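Aminotransferase AspB (PDB 3EZS) probably transfers amino groups between amino acids and keto acids with pyridoxal 5'-phosphate as cofactor, as a class I and II aminotransferase. Local coordinates at residues F35-K39 against F40-A44; F60-S63 against L64-A67; A244-S247 against R248-E251; N266-Q269 against K270-A274; W276-D279 against R280-E283. All coordinates share one frame; numbering follows the deposited sequence. Where two conformers were deposited one is given.

Contact 1. Residues F35-K39 against F40-A44; sequences FETPK and FIQDA
Q42 NE2 donates to the backbone T37 O over 2.9 Å, with an N-H...O angle of 164°. This bond folds a side chain from the first turn of helix 39-46 back onto the loop that leads into it. P38 holds the N-cap position. The acceptor lies in the amide plane of Q42, while the donor comes in tilted from the carbonyl plane of T37. The same NE2 gives a second bond to a water, which donates to E36 OE1, so loop and helix are bridged twice. Q42 OE1 is bound by T49 of the second subunit, and the amide is thereby fixed from both ends at the dimer interface. T37 OG1 bonds to S234 O, leaving its methyl to face the helix: CG2 meets I41 CG2 at 3.8 Å.

P38 carries the apolar part. Its CB lies obliquely against F40 CE1 at 3.8 Å, and its ring runs beside I41, with CD 3.9 Å from I41 CD1. The F40 side chain stands between its own backbone N and carbonyl carbon (chi1 81°), which brings the ring back beside P38. I41 CG1 covers one face of that ring near the rim. H281 meets F40 edge-to-face.

P38 O takes weak bonds from I41 N and Q42 N; the next bond, D43 N to K39 O, is 2.8 Å. On the outer side K39 and D43 form a long salt bridge. The extended lysine chain crosses the aspartate at an angle, and its end reaches the carboxylate: NZ is 3.5 Å from D43 OD2.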
# COMPACT_ATOMS: atom_id res chain seq x y z
N PHE A 35 -9.33 15.20 -16.96
CA PHE A 35 -10.17 16.27 -16.42
C PHE A 35 -9.63 16.72 -15.08
O PHE A 35 -8.91 15.99 -14.42
CB PHE A 35 -11.60 15.77 -16.25
CG PHE A 35 -12.18 15.14 -17.48
CD1 PHE A 35 -12.29 15.88 -18.65
CD2 PHE A 35 -12.62 13.84 -17.46
CE1 PHE A 35 -12.82 15.30 -19.80
CE2 PHE A 35 -13.16 13.26 -18.61
CZ PHE A 35 -13.25 14.00 -19.78
N GLU A 36 -9.99 17.92 -14.68
CA GLU A 36 -9.57 18.46 -13.40
C GLU A 36 -10.37 17.82 -12.28
O GLU A 36 -11.50 17.36 -12.48
CB GLU A 36 -9.78 19.97 -13.37
CG GLU A 36 -8.96 20.76 -14.36
CD GLU A 36 -7.44 20.67 -14.14
OE1 GLU A 36 -6.99 20.53 -12.98
OE2 GLU A 36 -6.71 20.77 -15.15
N THR A 37 -9.76 17.72 -11.12
CA THR A 37 -10.45 17.19 -9.95
C THR A 37 -11.43 18.28 -9.47
O THR A 37 -11.05 19.44 -9.40
CB THR A 37 -9.45 16.82 -8.85
OG1 THR A 37 -8.66 15.71 -9.30
CG2 THR A 37 -10.20 16.44 -7.54
N PRO A 38 -12.69 17.91 -9.20
CA PRO A 38 -13.65 18.93 -8.75
C PRO A 38 -13.17 19.74 -7.56
O PRO A 38 -12.60 19.19 -6.61
CB PRO A 38 -14.88 18.10 -8.38
CG PRO A 38 -14.79 16.93 -9.31
CD PRO A 38 -13.34 16.60 -9.38
N LYS A 39 -13.40 21.05 -7.63
CA LYS A 39 -12.97 22.00 -6.60
C LYS A 39 -13.35 21.59 -5.17
O LYS A 39 -12.50 21.69 -4.27
CB LYS A 39 -13.56 23.39 -6.85
CG LYS A 39 -12.81 24.49 -6.13
CD LYS A 39 -13.66 25.70 -5.82
CE LYS A 39 -12.87 26.71 -4.99
NZ LYS A 39 -13.78 27.64 -4.28
N PHE A 40 -14.59 21.15 -4.96
CA PHE A 40 -15.03 20.81 -3.59
C PHE A 40 -14.20 19.69 -2.96
O PHE A 40 -14.01 19.66 -1.74
CB PHE A 40 -16.53 20.49 -3.53
CG PHE A 40 -16.90 19.07 -3.94
CD1 PHE A 40 -17.10 18.75 -5.27
CD2 PHE A 40 -17.14 18.10 -2.97
CE1 PHE A 40 -17.46 17.46 -5.65
CE2 PHE A 40 -17.50 16.81 -3.33
CZ PHE A 40 -17.67 16.48 -4.68
N ILE A 41 -13.71 18.77 -3.79
CA ILE A 41 -12.85 17.66 -3.35
C ILE A 41 -11.49 18.23 -2.93
O ILE A 41 -10.98 17.91 -1.86
CB ILE A 41 -12.72 16.62 -4.49
CG1 ILE A 41 -14.08 15.94 -4.71
CG2 ILE A 41 -11.67 15.58 -4.18
CD1 ILE A 41 -14.12 15.07 -5.92
N GLN A 42 -10.93 19.12 -3.76
CA GLN A 42 -9.68 19.78 -3.46
C GLN A 42 -9.78 20.62 -2.19
O GLN A 42 -8.86 20.62 -1.40
CB GLN A 42 -9.25 20.67 -4.62
CG GLN A 42 -8.97 19.93 -5.95
CD GLN A 42 -8.27 20.83 -6.95
OE1 GLN A 42 -7.28 21.47 -6.60
NE2 GLN A 42 -8.77 20.86 -8.21
N ASP A 43 -10.89 21.36 -2.02
CA ASP A 43 -11.12 22.17 -0.83
C ASP A 43 -11.23 21.33 0.45
O ASP A 43 -10.81 21.76 1.53
CB ASP A 43 -12.37 23.05 -0.99
CG ASP A 43 -12.19 24.20 -1.99
OD1 ASP A 43 -11.04 24.55 -2.35
OD2 ASP A 43 -13.23 24.76 -2.40
N ALA A 44 -11.82 20.14 0.35
CA ALA A 44 -11.91 19.23 1.50
C ALA A 44 -10.50 18.85 1.95
O ALA A 44 -10.21 18.84 3.14
CB ALA A 44 -12.71 17.99 1.12
O HOH W 1 -7.87 22.20 -10.65

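Contact 2. Residues F60-S63 against L64-A67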
# COMPACT_ATOMS: atom_id res chain seq x y z
N PHE A 60 -9.10 2.62 7.84
CA PHE A 60 -9.55 3.94 7.40
C PHE A 60 -10.62 4.44 8.38
O PHE A 60 -11.14 3.68 9.18
CB PHE A 60 -10.09 3.93 5.96
CG PHE A 60 -9.05 3.62 4.91
CD1 PHE A 60 -8.64 2.33 4.68
CD2 PHE A 60 -8.50 4.63 4.14
CE1 PHE A 60 -7.71 2.03 3.71
CE2 PHE A 60 -7.56 4.34 3.17
CZ PHE A 60 -7.17 3.04 2.95
N GLU A 61 -10.94 5.72 8.30
CA GLU A 61 -11.89 6.33 9.21
C GLU A 61 -13.30 5.81 9.03
O GLU A 61 -13.73 5.55 7.92
CB GLU A 61 -11.86 7.86 9.03
CG GLU A 61 -10.56 8.51 9.49
CD GLU A 61 -10.29 8.24 10.96
OE1 GLU A 61 -11.12 8.66 11.79
OE2 GLU A 61 -9.26 7.61 11.29
N GLU A 62 -14.01 5.67 10.15
CA GLU A 62 -15.40 5.24 10.15
C GLU A 62 -16.28 6.08 9.25
O GLU A 62 -17.19 5.55 8.63
CB GLU A 62 -15.98 5.32 11.57
CG GLU A 62 -15.57 4.16 12.46
CD GLU A 62 -16.08 2.85 11.89
OE1 GLU A 62 -17.28 2.78 11.53
OE2 GLU A 62 -15.27 1.90 11.80
N SER A 63 -16.00 7.38 9.19
CA SER A 63 -16.77 8.30 8.38
C SER A 63 -16.61 7.97 6.90
O SER A 63 -17.55 8.07 6.15
CB SER A 63 -16.39 9.74 8.70
OG SER A 63 -15.01 9.98 8.49
N LEU A 64 -15.43 7.58 6.48
CA LEU A 64 -15.19 7.19 5.08
C LEU A 64 -15.94 5.88 4.74
O LEU A 64 -16.59 5.81 3.71
CB LEU A 64 -13.69 7.06 4.79
CG LEU A 64 -13.30 6.56 3.39
CD1 LEU A 64 -13.84 7.49 2.27
CD2 LEU A 64 -11.78 6.39 3.33
N ARG A 65 -15.86 4.88 5.61
CA ARG A 65 -16.55 3.60 5.39
C ARG A 65 -18.06 3.82 5.23
O ARG A 65 -18.69 3.27 4.32
CB ARG A 65 -16.25 2.60 6.51
CG ARG A 65 -14.82 2.04 6.43
CD ARG A 65 -14.34 1.39 7.72
NE ARG A 65 -14.96 0.11 8.04
CZ ARG A 65 -16.03 -0.06 8.83
NH1 ARG A 65 -16.65 0.97 9.38
NH2 ARG A 65 -16.48 -1.29 9.05
N ALA A 66 -18.63 4.65 6.12
CA ALA A 66 -20.05 5.00 6.06
C ALA A 66 -20.40 5.72 4.75
O ALA A 66 -21.42 5.42 4.15
CB ALA A 66 -20.45 5.86 7.28
N ALA A 67 -19.56 6.66 4.30
CA ALA A 67 -19.79 7.34 3.02
C ALA A 67 -19.75 6.34 1.87
O ALA A 67 -20.52 6.46 0.91
CB ALA A 67 -18.76 8.45 2.78
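The chain enters helix 62-76 here, with E61 at the N-cap position and regular bonds from R65 N to E61 O (3.2 Å), A66 N to E62 O and A67 N to S63 O. E61 O also takes a weak bond from L64 N.

Two side-chain pairs lie along the turn. E62 and R65 run side by side and, in the R65 conformer described, form a salt bridge. NH1 of R65 lies 2.9 Å from both E62 OE1 and E62 OE2, so one nitrogen faces the whole carboxylate. OE1 sits at the edge of the guanidinium, near its plane, but the carboxylate is turned 53° from that plane. E62 starts out away from R65, and a bend at its second torsion (chi2 -62°) brings the carboxylate back. R65 in this conformer bends at chi3 to meet it.

The other pair is apolar. F60 and L64 point the same way, and L64 CD2 touches F60 CD2 at 3.8 Å, approaching the ring obliquely. This is the N-terminal turn of an amphipathic helix: the E62-R65 pair lies on its outer side, and L64, with F60 just before the cap, faces helix 266-277.

Contact 3. Residues A244-S247 against R248-E251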
# COMPACT_ATOMS: atom_id res chain seq x y z
N ALA A 244 -16.42 -5.08 -1.07
CA ALA A 244 -17.66 -5.39 -0.37
C ALA A 244 -18.16 -6.79 -0.71
O ALA A 244 -17.96 -7.29 -1.83
CB ALA A 244 -18.72 -4.34 -0.72
N GLY A 245 -18.79 -7.44 0.27
CA GLY A 245 -19.33 -8.79 0.07
C GLY A 245 -19.27 -9.65 1.31
O GLY A 245 -19.57 -9.18 2.41
N ASP A 246 -18.88 -10.91 1.12
CA ASP A 246 -18.78 -11.96 2.16
C ASP A 246 -18.11 -11.46 3.44
O ASP A 246 -16.89 -11.28 3.48
CB ASP A 246 -17.98 -13.16 1.62
CG ASP A 246 -18.12 -14.42 2.46
OD1 ASP A 246 -18.20 -14.34 3.71
OD2 ASP A 246 -18.08 -15.50 1.85
N SER A 247 -18.92 -11.27 4.49
CA SER A 247 -18.44 -10.71 5.74
C SER A 247 -17.52 -11.63 6.49
O SER A 247 -16.79 -11.15 7.34
CB SER A 247 -19.61 -10.31 6.64
OG SER A 247 -20.44 -11.42 6.96
N ARG A 248 -17.56 -12.94 6.22
CA ARG A 248 -16.69 -13.90 6.91
C ARG A 248 -15.27 -13.76 6.37
O ARG A 248 -14.31 -13.73 7.14
CB ARG A 248 -17.19 -15.34 6.73
CG ARG A 248 -16.39 -16.38 7.55
CD ARG A 248 -16.74 -17.83 7.19
NE ARG A 248 -16.39 -18.14 5.80
CZ ARG A 248 -15.17 -18.44 5.35
NH1 ARG A 248 -14.12 -18.49 6.17
NH2 ARG A 248 -14.98 -18.69 4.05
N LEU A 249 -15.15 -13.70 5.05
CA LEU A 249 -13.86 -13.47 4.39
C LEU A 249 -13.33 -12.06 4.69
O LEU A 249 -12.14 -11.91 4.94
CB LEU A 249 -13.97 -13.68 2.88
CG LEU A 249 -14.28 -15.09 2.37
CD1 LEU A 249 -14.52 -15.13 0.87
CD2 LEU A 249 -13.17 -16.06 2.79
N LEU A 250 -14.19 -11.05 4.67
CA LEU A 250 -13.75 -9.66 4.94
C LEU A 250 -13.26 -9.42 6.37
O LEU A 250 -12.40 -8.58 6.59
CB LEU A 250 -14.85 -8.63 4.58
CG LEU A 250 -15.17 -8.44 3.09
CD1 LEU A 250 -16.31 -7.45 2.94
CD2 LEU A 250 -13.95 -8.02 2.28
N GLU A 251 -13.80 -10.15 7.34
CA GLU A 251 -13.40 -9.97 8.73
C GLU A 251 -11.96 -10.51 8.92
O GLU A 251 -11.16 -9.97 9.70
CB GLU A 251 -14.43 -10.64 9.66
CG GLU A 251 -14.37 -10.21 11.14
CD GLU A 251 -14.69 -8.72 11.37
OE1 GLU A 251 -15.31 -8.07 10.48
OE2 GLU A 251 -14.28 -8.22 12.44
O HOH W 2 -18.40 -17.72 3.53
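D246 caps helix 247-257 with its side chain: OD1 accepts from R248 N at 2.9 Å and, more weakly, from L249 N at 3.4 Å. CG of D246 lies opposite its own backbone N (chi1 -166°), and this swings the carboxylate under the first turn. R248 N meets OD1 on the anti side, 16° out of the carboxylate plane. The other oxygen, OD2, is bound by N222 N and by a water at 2.8 Å. That water accepts from R248 NE, in the plane of the guanidinium. The R248 chain is extended at first and then bends at chi3, so NE reaches the aspartate only through the water. The two flat groups stand nearly perpendicular.

L249 crosses the D246 side chain obliquely and lays CD1 3.7 Å from OD2. L250 turns back towards the strand. Its CD1 lies 3.6 Å from G245 N, and its backbone N donates to D246 O. G245 has backbone angles that leave no room for a CB beside the preceding carbonyl.

The contact is the tight turn from strand 241-245 into helix 247-257. A244 and D246 pair with strand 223-228 of the mixed sheet, G245 bonds to E84, and L250 packs on L224 of strand 223-228.

Contact 4. Residues N266-Q269 against K270-A274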
# COMPACT_ATOMS: atom_id res chain seq x y z
N ASN A 266 -5.42 11.32 6.89
CA ASN A 266 -6.82 11.59 7.23
C ASN A 266 -7.42 12.71 6.37
O ASN A 266 -8.62 12.73 6.09
CB ASN A 266 -6.97 11.89 8.73
CG ASN A 266 -6.79 10.65 9.61
OD1 ASN A 266 -6.41 9.58 9.13
ND2 ASN A 266 -7.06 10.80 10.91
N ALA A 267 -6.56 13.62 5.94
CA ALA A 267 -6.97 14.72 5.07
C ALA A 267 -7.36 14.17 3.70
O ALA A 267 -8.32 14.67 3.09
CB ALA A 267 -5.85 15.72 4.96
N ILE A 268 -6.62 13.17 3.21
CA ILE A 268 -6.95 12.53 1.94
C ILE A 268 -8.27 11.78 2.06
O ILE A 268 -9.11 11.80 1.14
CB ILE A 268 -5.84 11.55 1.47
CG1 ILE A 268 -4.58 12.31 0.98
CG2 ILE A 268 -6.37 10.61 0.37
CD1 ILE A 268 -4.73 13.14 -0.34
N GLN A 269 -8.46 11.11 3.20
CA GLN A 269 -9.69 10.39 3.49
C GLN A 269 -10.90 11.33 3.59
O GLN A 269 -11.99 10.94 3.20
CB GLN A 269 -9.56 9.60 4.77
CG GLN A 269 -8.40 8.58 4.82
CD GLN A 269 -8.49 7.67 6.02
OE1 GLN A 269 -9.59 7.23 6.37
NE2 GLN A 269 -7.35 7.36 6.66
N LYS A 270 -10.73 12.54 4.13
CA LYS A 270 -11.85 13.52 4.16
C LYS A 270 -12.27 13.91 2.76
O LYS A 270 -13.47 14.00 2.48
CB LYS A 270 -11.54 14.81 4.95
CG LYS A 270 -11.95 14.80 6.41
CD LYS A 270 -13.47 14.67 6.62
CE LYS A 270 -13.81 14.32 8.08
NZ LYS A 270 -15.13 13.62 8.21
N ALA A 271 -11.29 14.19 1.89
CA ALA A 271 -11.57 14.53 0.49
C ALA A 271 -12.23 13.33 -0.24
O ALA A 271 -13.15 13.51 -1.07
CB ALA A 271 -10.30 15.00 -0.25
N SER A 272 -11.77 12.12 0.07
CA SER A 272 -12.39 10.90 -0.48
C SER A 272 -13.82 10.81 -0.01
O SER A 272 -14.71 10.48 -0.79
CB SER A 272 -11.67 9.65 -0.01
OG SER A 272 -10.38 9.60 -0.54
N GLU A 273 -14.05 11.10 1.26
CA GLU A 273 -15.40 11.05 1.84
C GLU A 273 -16.33 12.05 1.15
O GLU A 273 -17.48 11.72 0.85
CB GLU A 273 -15.33 11.35 3.33
CG GLU A 273 -16.67 11.27 4.04
CD GLU A 273 -16.61 11.82 5.45
OE1 GLU A 273 -15.50 11.89 6.01
OE2 GLU A 273 -17.68 12.18 5.99
N ALA A 274 -15.85 13.27 0.92
CA ALA A 274 -16.64 14.28 0.24
C ALA A 274 -17.02 13.78 -1.16
O ALA A 274 -18.16 13.95 -1.58
CB ALA A 274 -15.89 15.62 0.19
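S272 N donates to I268 O at 2.9 Å, one of five successive i to i+4 bonds that make this part of helix 266-277 a regular alpha-helix. K270 N to N266 O, A271 N to A267 O, E273 N to Q269 O and A274 N to K270 O are the others. The bond from E273 N to Q269 O is the shortest of them, 2.8 Å. S272 OG also lies 3.0 Å from I268 O. It stands beside its own backbone N (chi1 -67°), which points the hydroxyl back along the helix towards that carbonyl, though its proton has another acceptor within reach.

On one flank K270 and E273, three residues apart, form a salt bridge. The lysine bends at chi2, while the glutamate runs extended. NZ reaches OE1 at 2.8 Å on the syn side, 17° out of the carboxylate plane. OE1 also accepts from S63 OG, so this oxygen is shared by a charge within the helix and a hydroxyl on helix 62-76.

Farther out, Q269 is held by both ends of its amide: OE1 takes E61 N and NE2 gives to S264 O. The side chain thus ties the start of helix 62-76 to the loop before its own helix. L64 packs on Q269 and S272. A267, I268 and A271 meet L45 of helix 39-46. I268 also packs on I268 of the second subunit, which places this turn at the dimer interface. Within the turn, the methyl of A271 sits 3.7 Å from I268 O, while the CB of S272 is 3.5 Å from the same oxygen.

Contact 5. Residues W276-D279 against R280-E283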
# COMPACT_ATOMS: atom_id res chain seq x y z
N TRP A 276 -17.27 10.55 -2.24
CA TRP A 276 -18.24 9.44 -2.18
C TRP A 276 -19.65 9.87 -1.79
O TRP A 276 -20.59 9.20 -2.14
CB TRP A 276 -17.78 8.32 -1.25
CG TRP A 276 -16.62 7.45 -1.75
CD1 TRP A 276 -15.36 7.42 -1.25
CD2 TRP A 276 -16.65 6.49 -2.82
NE1 TRP A 276 -14.60 6.50 -1.94
CE2 TRP A 276 -15.37 5.92 -2.91
CE3 TRP A 276 -17.64 6.06 -3.72
CZ2 TRP A 276 -15.04 4.93 -3.85
CZ3 TRP A 276 -17.30 5.08 -4.68
CH2 TRP A 276 -16.02 4.51 -4.71
N LEU A 277 -19.77 10.96 -1.03
CA LEU A 277 -21.06 11.48 -0.60
C LEU A 277 -21.86 12.18 -1.72
O LEU A 277 -23.08 12.31 -1.62
CB LEU A 277 -20.87 12.49 0.54
CG LEU A 277 -20.46 12.06 1.94
CD1 LEU A 277 -19.86 13.23 2.76
CD2 LEU A 277 -21.64 11.42 2.69
N ASP A 278 -21.17 12.63 -2.77
CA ASP A 278 -21.80 13.40 -3.84
C ASP A 278 -21.92 12.64 -5.15
O ASP A 278 -20.97 11.94 -5.57
CB ASP A 278 -20.97 14.65 -4.10
CG ASP A 278 -21.53 15.48 -5.23
OD1 ASP A 278 -22.63 16.03 -5.06
OD2 ASP A 278 -20.86 15.60 -6.27
N ASP A 279 -23.08 12.79 -5.80
CA ASP A 279 -23.35 12.16 -7.10
C ASP A 279 -23.31 13.12 -8.29
O ASP A 279 -23.15 12.69 -9.42
CB ASP A 279 -24.73 11.48 -7.07
CG ASP A 279 -24.77 10.26 -6.15
OD1 ASP A 279 -23.71 9.67 -5.86
OD2 ASP A 279 -25.86 9.89 -5.71
N ARG A 280 -23.42 14.41 -8.03
CA ARG A 280 -23.47 15.42 -9.06
C ARG A 280 -22.26 15.45 -9.92
O ARG A 280 -22.38 15.38 -11.14
CB ARG A 280 -23.65 16.80 -8.45
CG ARG A 280 -24.98 16.99 -7.82
CD ARG A 280 -25.02 18.26 -7.00
NE ARG A 280 -26.34 18.38 -6.41
CZ ARG A 280 -26.68 19.23 -5.45
NH1 ARG A 280 -25.79 20.06 -4.91
NH2 ARG A 280 -27.93 19.22 -5.01
N HIS A 281 -21.09 15.55 -9.30
CA HIS A 281 -19.85 15.59 -10.06
C HIS A 281 -19.64 14.30 -10.87
O HIS A 281 -19.13 14.35 -11.98
CB HIS A 281 -18.65 15.88 -9.15
CG HIS A 281 -18.17 14.69 -8.39
ND1 HIS A 281 -18.84 14.18 -7.31
CD2 HIS A 281 -17.09 13.89 -8.58
CE1 HIS A 281 -18.20 13.11 -6.86
NE2 HIS A 281 -17.12 12.93 -7.60
N ALA A 282 -20.03 13.14 -10.33
CA ALA A 282 -19.87 11.86 -11.03
C ALA A 282 -20.68 11.87 -12.31
O ALA A 282 -20.20 11.45 -13.38
CB ALA A 282 -20.31 10.68 -10.14
N GLU A 283 -21.91 12.33 -12.19
CA GLU A 283 -22.81 12.44 -13.32
C GLU A 283 -22.22 13.37 -14.41
O GLU A 283 -22.32 13.08 -15.61
CB GLU A 283 -24.17 12.96 -12.82
CG GLU A 283 -25.21 13.23 -13.90
CD GLU A 283 -25.59 11.99 -14.69
OE1 GLU A 283 -25.41 10.86 -14.18
OE2 GLU A 283 -26.07 12.15 -15.83
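A single carboxylate oxygen, D278 OD2, takes two bonds from the same residue, H281: one from the backbone N at 3.0 Å and one from the ring ND1 at 2.7 Å. The backbone bond is nearly straight, 175° at the hydrogen. It reaches OD2 on the syn side, while ND1 uses the anti lone pair. The oxygen lies close to the ring plane of H281, and the carboxylate and the imidazole are nearly coplanar. The H281 ring takes the less common torsion near +80° (chi1 79°), which puts ND1 beside D278. D278 has CG opposite its backbone N (chi1 178°), which carries the carboxylate to the first N-H groups of the helix.

OD1 of D278 takes a weak bond from R280 N at 3.5 Å. The aliphatic part of R280 runs past this oxygen, with CB 3.6 Å from it. D279 contributes its carbonyl, which accepts from E283 N at 3.1 Å as the helix begins. The D279 carboxylate is drawn off to R74 and R232.

The far nitrogen of H281, NE2, is bonded to S233 OG. With both nitrogens engaged, the imidazole is fixed in rotation. P38 and I41 touch it. D278 is the side-chain cap of helix 280-299, and the H281 ring adds a His-carboxylate hydrogen bond to the usual backbone bonds. It caps the start of helix 280-299 just after helix 266-277.

Contacts 3 and 4 are the more buried; contacts 1, 2 and 5 each have an exposed side. Contact 4 lies between contacts 1 and 2: A271 and A274 pack on helix 39-46, while Q269 and E273 bond to E61 and S63. Contacts 4 and 5 share helix 266-277, and contact 5 meets contact 1 through H281 and F40. Contact 3 stands apart on the mixed sheet, touching none of the others. Aspartate side chains cap the helices in contacts 3 and 5, but not in contacts 1 and 2. Salt bridges within a helix mark contacts 1, 2 and 4. Contacts 1 and 4 also reach the second subunit.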